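Local atomic coordinates of carbohydrate binding module (Escherichia coli, PDB entry 2XFD), a protein that binds carbohydrates such as cellobiose, and probably xylan, with calcium at the sugar-binding site. Residues V7-V12 with V62-I67; N13-V18 with T58-Q63. All coordinates share one frame; numbering follows the deposited sequence.

Contact 1. Residues V7-V12 with V62-I67; sequences VRARGV and VQVDYI. With CA (calcium ion), chain D.
The side-chain oxygen OE1 of Q63 is gripped by R10 and a water. R10 NE reaches it at 2.8 Å, in the plane of the amide carbonyl and tilted from the guanidinium plane, through a nearly straight N-H...O of 164°. A water bridges R10 NH1 to the same oxygen, while Q63 NE2 is taken by E98. Chi1 of 74° puts R10 CG between the backbone N and the carbonyl carbon, 4.0 Å from Q63 CB, and the chain runs extended from there to NE. R8 uses its aliphatic part instead: CB sits over one face of the Y66 ring, 3.9 Å from the ring centroid, in a CH-pi contact, and CD packs against the phenol OH. Its guanidinium salt-bridges to D38, and NE meets D65 OD2 through a second water. The carboxylate of D65 also holds calcium, with OD1 at 2.3 Å; its backbone O is a second ligand, and Q75, E77 and E98 complete the protein part of the site. On the other face, A9 CB packs on V64 CG2, and V7 CG2 lies 4.0 Å from I67 CG2. Backbone bonds join R8 N to Y66 O and D65 N to R8 O, and two more pair R10 with Q63. The one-residue shift in register between R8 and A9 is a beta bulge in an antiparallel strand pair, with the calcium bound at D65 beside it.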
loop_
_atom_site.group_PDB
_atom_site.type_symbol
_atom_site.label_atom_id
_atom_site.label_comp_id
_atom_site.label_asym_id
_atom_site.label_seq_id
_atom_site.Cartn_x
_atom_site.Cartn_y
_atom_site.Cartn_z
ATOM N N VAL A 7 5.790 5.694 -2.677
ATOM C CA VAL A 7 4.904 5.229 -1.657
ATOM C C VAL A 7 5.333 5.860 -0.332
ATOM O O VAL A 7 6.492 5.743 0.045
ATOM C CB VAL A 7 4.923 3.705 -1.574
ATOM C CG1 VAL A 7 4.016 3.185 -0.453
ATOM C CG2 VAL A 7 4.572 3.097 -2.899
ATOM N N ARG A 8 4.404 6.497 0.392
ATOM C CA ARG A 8 4.678 7.001 1.734
ATOM C C ARG A 8 3.928 6.091 2.719
ATOM O O ARG A 8 2.703 6.042 2.700
ATOM C CB ARG A 8 4.221 8.450 1.872
ATOM C CG ARG A 8 4.600 8.979 3.252
ATOM C CD ARG A 8 4.891 10.344 3.364
ATOM N NE ARG A 8 5.445 10.799 4.595
ATOM C CZ ARG A 8 6.728 11.062 4.900
ATOM N NH1 ARG A 8 6.975 11.606 6.080
ATOM N NH2 ARG A 8 7.726 10.755 4.101
ATOM N N ALA A 9 4.662 5.352 3.554
ATOM C CA ALA A 9 4.070 4.346 4.401
ATOM C C ALA A 9 4.933 4.060 5.603
ATOM O O ALA A 9 6.129 4.407 5.629
ATOM C CB ALA A 9 3.830 3.092 3.620
ATOM N N ARG A 10 4.327 3.368 6.563
ATOM C CA ARG A 10 4.998 2.881 7.758
ATOM C C ARG A 10 4.405 1.560 8.170
ATOM O O ARG A 10 3.262 1.238 7.810
ATOM C CB ARG A 10 4.876 3.872 8.941
ATOM C CG ARG A 10 3.520 3.908 9.591
ATOM C CD ARG A 10 3.422 4.848 10.748
ATOM N NE ARG A 10 2.210 4.701 11.538
ATOM C CZ ARG A 10 2.116 3.967 12.661
ATOM N NH1 ARG A 10 1.023 4.049 13.378
ATOM N NH2 ARG A 10 3.102 3.172 13.034
ATOM N N GLY A 11 5.177 0.844 8.969
ATOM C CA GLY A 11 4.667 -0.263 9.747
ATOM C C GLY A 11 4.456 0.176 11.197
ATOM O O GLY A 11 4.826 1.277 11.589
ATOM N N VAL A 12 3.852 -0.734 11.939
ATOM C CA VAL A 12 3.699 -0.525 13.368
ATOM C C VAL A 12 4.839 -1.136 14.189
ATOM O O VAL A 12 5.203 -0.582 15.203
ATOM C CB VAL A 12 2.332 -0.969 13.847
ATOM C CG1 VAL A 12 1.219 -0.278 13.172
ATOM C CG2 VAL A 12 2.138 -2.248 13.874
ATOM N N VAL A 62 0.175 -2.139 8.572
ATOM C CA VAL A 62 0.742 -1.100 7.702
ATOM C C VAL A 62 -0.205 0.080 7.620
ATOM O O VAL A 62 -1.433 -0.086 7.490
ATOM C CB VAL A 62 1.013 -1.677 6.323
ATOM C CG1 VAL A 62 1.388 -0.586 5.320
ATOM C CG2 VAL A 62 2.122 -2.760 6.394
ATOM N N GLN A 63 0.357 1.278 7.659
ATOM C CA GLN A 63 -0.375 2.530 7.402
ATOM C C GLN A 63 0.279 3.161 6.161
ATOM O O GLN A 63 1.438 3.535 6.209
ATOM C CB GLN A 63 -0.353 3.454 8.596
ATOM C CG GLN A 63 -1.238 4.669 8.448
ATOM C CD GLN A 63 -1.076 5.703 9.531
ATOM O OE1 GLN A 63 -0.197 5.645 10.380
ATOM N NE2 GLN A 63 -1.942 6.628 9.554
ATOM N N VAL A 64 -0.502 3.300 5.091
ATOM C CA VAL A 64 -0.076 3.963 3.856
ATOM C C VAL A 64 -0.697 5.321 3.829
ATOM O O VAL A 64 -1.901 5.463 3.824
ATOM C CB VAL A 64 -0.514 3.113 2.603
ATOM C CG1 VAL A 64 0.003 3.816 1.347
ATOM C CG2 VAL A 64 -0.083 1.701 2.684
ATOM N N ASP A 65 0.125 6.345 3.837
ATOM C CA ASP A 65 -0.392 7.702 3.758
ATOM C C ASP A 65 -0.979 7.999 2.382
ATOM O O ASP A 65 -2.153 8.419 2.235
ATOM C CB ASP A 65 0.669 8.747 4.154
ATOM C CG ASP A 65 0.134 10.119 4.420
ATOM O OD1 ASP A 65 -1.031 10.382 4.175
ATOM O OD2 ASP A 65 0.935 10.971 4.889
ATOM N N TYR A 66 -0.184 7.787 1.364
ATOM C CA TYR A 66 -0.474 8.145 0.009
ATOM C C TYR A 66 0.577 7.504 -0.889
ATOM O O TYR A 66 1.617 7.037 -0.423
ATOM C CB TYR A 66 -0.561 9.684 -0.225
ATOM C CG TYR A 66 0.703 10.435 0.157
ATOM C CD1 TYR A 66 1.823 10.421 -0.614
ATOM C CD2 TYR A 66 0.733 11.202 1.303
ATOM C CE1 TYR A 66 2.951 11.166 -0.285
ATOM C CE2 TYR A 66 1.842 11.921 1.652
ATOM C CZ TYR A 66 2.955 11.891 0.854
ATOM O OH TYR A 66 4.087 12.617 1.234
ATOM N N ILE A 67 0.311 7.569 -2.195
ATOM C CA ILE A 67 1.341 7.403 -3.189
ATOM C C ILE A 67 1.384 8.670 -4.031
ATOM O O ILE A 67 0.459 9.472 -4.053
ATOM C CB ILE A 67 1.176 6.125 -4.077
ATOM C CG1 ILE A 67 0.048 6.272 -5.076
ATOM C CG2 ILE A 67 1.021 4.924 -3.185
ATOM C CD1 ILE A 67 -0.029 5.110 -6.034
HETATM CA CA CA D . -3.282 10.065 3.697
HETATM O O HOH W 1 3.201 11.347 6.168
HETATM O O HOH W 2 -0.904 6.168 13.435
HETATM O O HOH W 3 -3.192 12.132 4.867
#

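Contact 2. Residues N13-V18 with T58-Q63; sequences NGQESV and TGRDVQ. With CA (calcium ion), chain C.
Chi1 of -61° sets E16 CG anti to the carbonyl carbon, and chi2 of 86° then bends the chain, bringing the carboxylate back to the N-H groups of its own turn and against the backbone of 60-61. There OE2 accepts D61 N at 3.1 Å on its anti lone pair and N13 N at 2.9 Å on its syn lone pair; V12 N is a further donor to this oxygen. OE1 takes G14 N, so both carboxylate oxygens are held by backbone N-H groups, which would probably stabilise the negative charge. An alanine in place of E16 would probably leave the amides of N13, G14 and D61 without their acceptor and let the turn drift from the 60-61 backbone. Farther out, Q15 and R60 cross at about a right angle. R60 grips Q15 OE1 side-on, NE at 2.9 Å in the carbonyl plane on a lone pair and NH2 at 3.1 Å from above that plane, while the oxygen lies in the guanidinium plane; R60 NH1 goes to N55 O. The amide of N13 packs against R60 CG, and its OD1 accepts Q15 N to close an Asx turn. Deeper in, V62 CG2 meets E16 CB at 3.7 Å and V18 CG1 at 4.0 Å. The segment so held carries R60 O, 2.4 Å from calcium, and D61 OD2, 2.3 Å from it; D56 and H101 add ligands, and D61 touches a glucose unit of the bound cellobiose, which makes this the calcium-dependent sugar site of the module.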
loop_
_atom_site.group_PDB
_atom_site.type_symbol
_atom_site.label_atom_id
_atom_site.label_comp_id
_atom_site.label_asym_id
_atom_site.label_seq_id
_atom_site.Cartn_x
_atom_site.Cartn_y
_atom_site.Cartn_z
ATOM N N ASN A 13 5.425 -2.244 13.737
ATOM C CA ASN A 13 6.550 -2.789 14.482
ATOM C C ASN A 13 7.878 -2.822 13.736
ATOM O O ASN A 13 8.882 -3.102 14.381
ATOM C CB ASN A 13 6.245 -4.157 15.128
ATOM C CG ASN A 13 6.370 -5.316 14.193
ATOM O OD1 ASN A 13 6.623 -5.210 12.980
ATOM N ND2 ASN A 13 6.189 -6.486 14.766
ATOM N N GLY A 14 7.925 -2.466 12.472
ATOM C CA GLY A 14 9.151 -2.387 11.742
ATOM C C GLY A 14 9.605 -3.644 11.030
ATOM O O GLY A 14 10.719 -3.674 10.486
ATOM N N GLN A 15 8.770 -4.677 11.030
ATOM C CA GLN A 15 9.034 -5.889 10.327
ATOM C C GLN A 15 8.154 -6.042 9.061
ATOM O O GLN A 15 8.317 -6.987 8.306
ATOM C CB GLN A 15 8.785 -7.095 11.210
ATOM C CG GLN A 15 9.623 -7.159 12.415
ATOM C CD GLN A 15 9.099 -8.184 13.454
ATOM O OE1 GLN A 15 7.969 -8.783 13.321
ATOM N NE2 GLN A 15 9.801 -8.234 14.564
ATOM N N GLU A 16 7.217 -5.104 8.857
ATOM C CA GLU A 16 6.261 -5.224 7.812
ATOM C C GLU A 16 6.908 -5.088 6.447
ATOM O O GLU A 16 7.786 -4.254 6.207
ATOM C CB GLU A 16 5.150 -4.197 7.963
ATOM C CG GLU A 16 4.367 -4.346 9.242
ATOM C CD GLU A 16 4.911 -3.661 10.482
ATOM O OE1 GLU A 16 6.059 -3.138 10.453
ATOM O OE2 GLU A 16 4.141 -3.622 11.518
ATOM N N SER A 17 6.396 -5.908 5.488
ATOM C CA SER A 17 6.797 -5.887 4.089
ATOM C C SER A 17 5.657 -5.446 3.204
ATOM O O SER A 17 4.525 -5.954 3.330
ATOM C CB SER A 17 7.304 -7.243 3.631
ATOM O OG SER A 17 7.812 -7.188 2.308
ATOM N N VAL A 18 5.912 -4.522 2.298
ATOM C CA VAL A 18 4.963 -4.130 1.288
ATOM C C VAL A 18 5.567 -4.305 -0.096
ATOM O O VAL A 18 6.785 -4.195 -0.318
ATOM C CB VAL A 18 4.450 -2.706 1.450
ATOM C CG1 VAL A 18 3.652 -2.600 2.717
ATOM C CG2 VAL A 18 5.561 -1.683 1.353
ATOM N N THR A 58 1.257 -11.458 14.117
ATOM C CA THR A 58 1.085 -10.767 15.363
ATOM C C THR A 58 1.918 -9.499 15.424
ATOM O O THR A 58 3.112 -9.541 15.169
ATOM C CB THR A 58 1.514 -11.723 16.536
ATOM O OG1 THR A 58 0.653 -12.822 16.470
ATOM C CG2 THR A 58 1.428 -10.975 17.877
ATOM N N GLY A 59 1.320 -8.376 15.796
ATOM C CA GLY A 59 2.042 -7.122 16.003
ATOM C C GLY A 59 2.340 -6.319 14.755
ATOM O O GLY A 59 2.910 -5.227 14.871
ATOM N N ARG A 60 1.994 -6.853 13.576
ATOM C CA ARG A 60 2.330 -6.213 12.312
ATOM C C ARG A 60 1.084 -5.665 11.598
ATOM O O ARG A 60 0.103 -6.390 11.421
ATOM C CB ARG A 60 2.953 -7.200 11.369
ATOM C CG ARG A 60 4.267 -7.831 11.815
ATOM C CD ARG A 60 4.819 -8.735 10.761
ATOM N NE ARG A 60 6.000 -9.454 11.232
ATOM C CZ ARG A 60 6.541 -10.505 10.669
ATOM N NH1 ARG A 60 6.014 -11.069 9.615
ATOM N NH2 ARG A 60 7.610 -11.045 11.230
ATOM N N ASP A 61 1.154 -4.395 11.214
ATOM C CA ASP A 61 0.114 -3.687 10.463
ATOM C C ASP A 61 0.817 -2.583 9.661
ATOM O O ASP A 61 1.900 -2.128 10.047
ATOM C CB ASP A 61 -0.906 -3.009 11.424
ATOM C CG ASP A 61 -1.718 -3.959 12.237
ATOM O OD1 ASP A 61 -1.820 -3.701 13.476
ATOM O OD2 ASP A 61 -2.292 -4.897 11.674
ATOM N N VAL A 62 0.175 -2.139 8.572
ATOM C CA VAL A 62 0.742 -1.100 7.702
ATOM C C VAL A 62 -0.205 0.080 7.620
ATOM O O VAL A 62 -1.433 -0.086 7.490
ATOM C CB VAL A 62 1.013 -1.677 6.323
ATOM C CG1 VAL A 62 1.388 -0.586 5.320
ATOM C CG2 VAL A 62 2.122 -2.760 6.394
ATOM N N GLN A 63 0.357 1.278 7.659
ATOM C CA GLN A 63 -0.375 2.530 7.402
ATOM C C GLN A 63 0.279 3.161 6.161
ATOM O O GLN A 63 1.438 3.535 6.209
ATOM C CB GLN A 63 -0.353 3.454 8.596
ATOM C CG GLN A 63 -1.238 4.669 8.448
ATOM C CD GLN A 63 -1.076 5.703 9.531
ATOM O OE1 GLN A 63 -0.197 5.645 10.380
ATOM N NE2 GLN A 63 -1.942 6.628 9.554
HETATM CA CA CA C . -2.115 -7.217 11.394
HETATM O O HOH W 4 -1.416 -8.070 13.508
#

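Contact 2 runs from the loop before strand 62-69 into its first residues, V62 and Q63, which contact 1 shares. Contact 1 lies nearer the centre of the chain and is antiparallel sheet interrupted by a bulge, with one apolar face buried and polar, charged and aromatic side chains on the other. Contact 2 lies farther out, mostly in loops, where side chains bonding to backbone and to one another take over from strand pairing, and apolar packing is confined to its inner end. The two meet where V12 N approaches D61 O at 3.1 Å, a probable hydrogen bond. Each carries its own calcium: the one at contact 2 binds beside the sugar, whereas the calcium at contact 1 is held at D65, on the sheet.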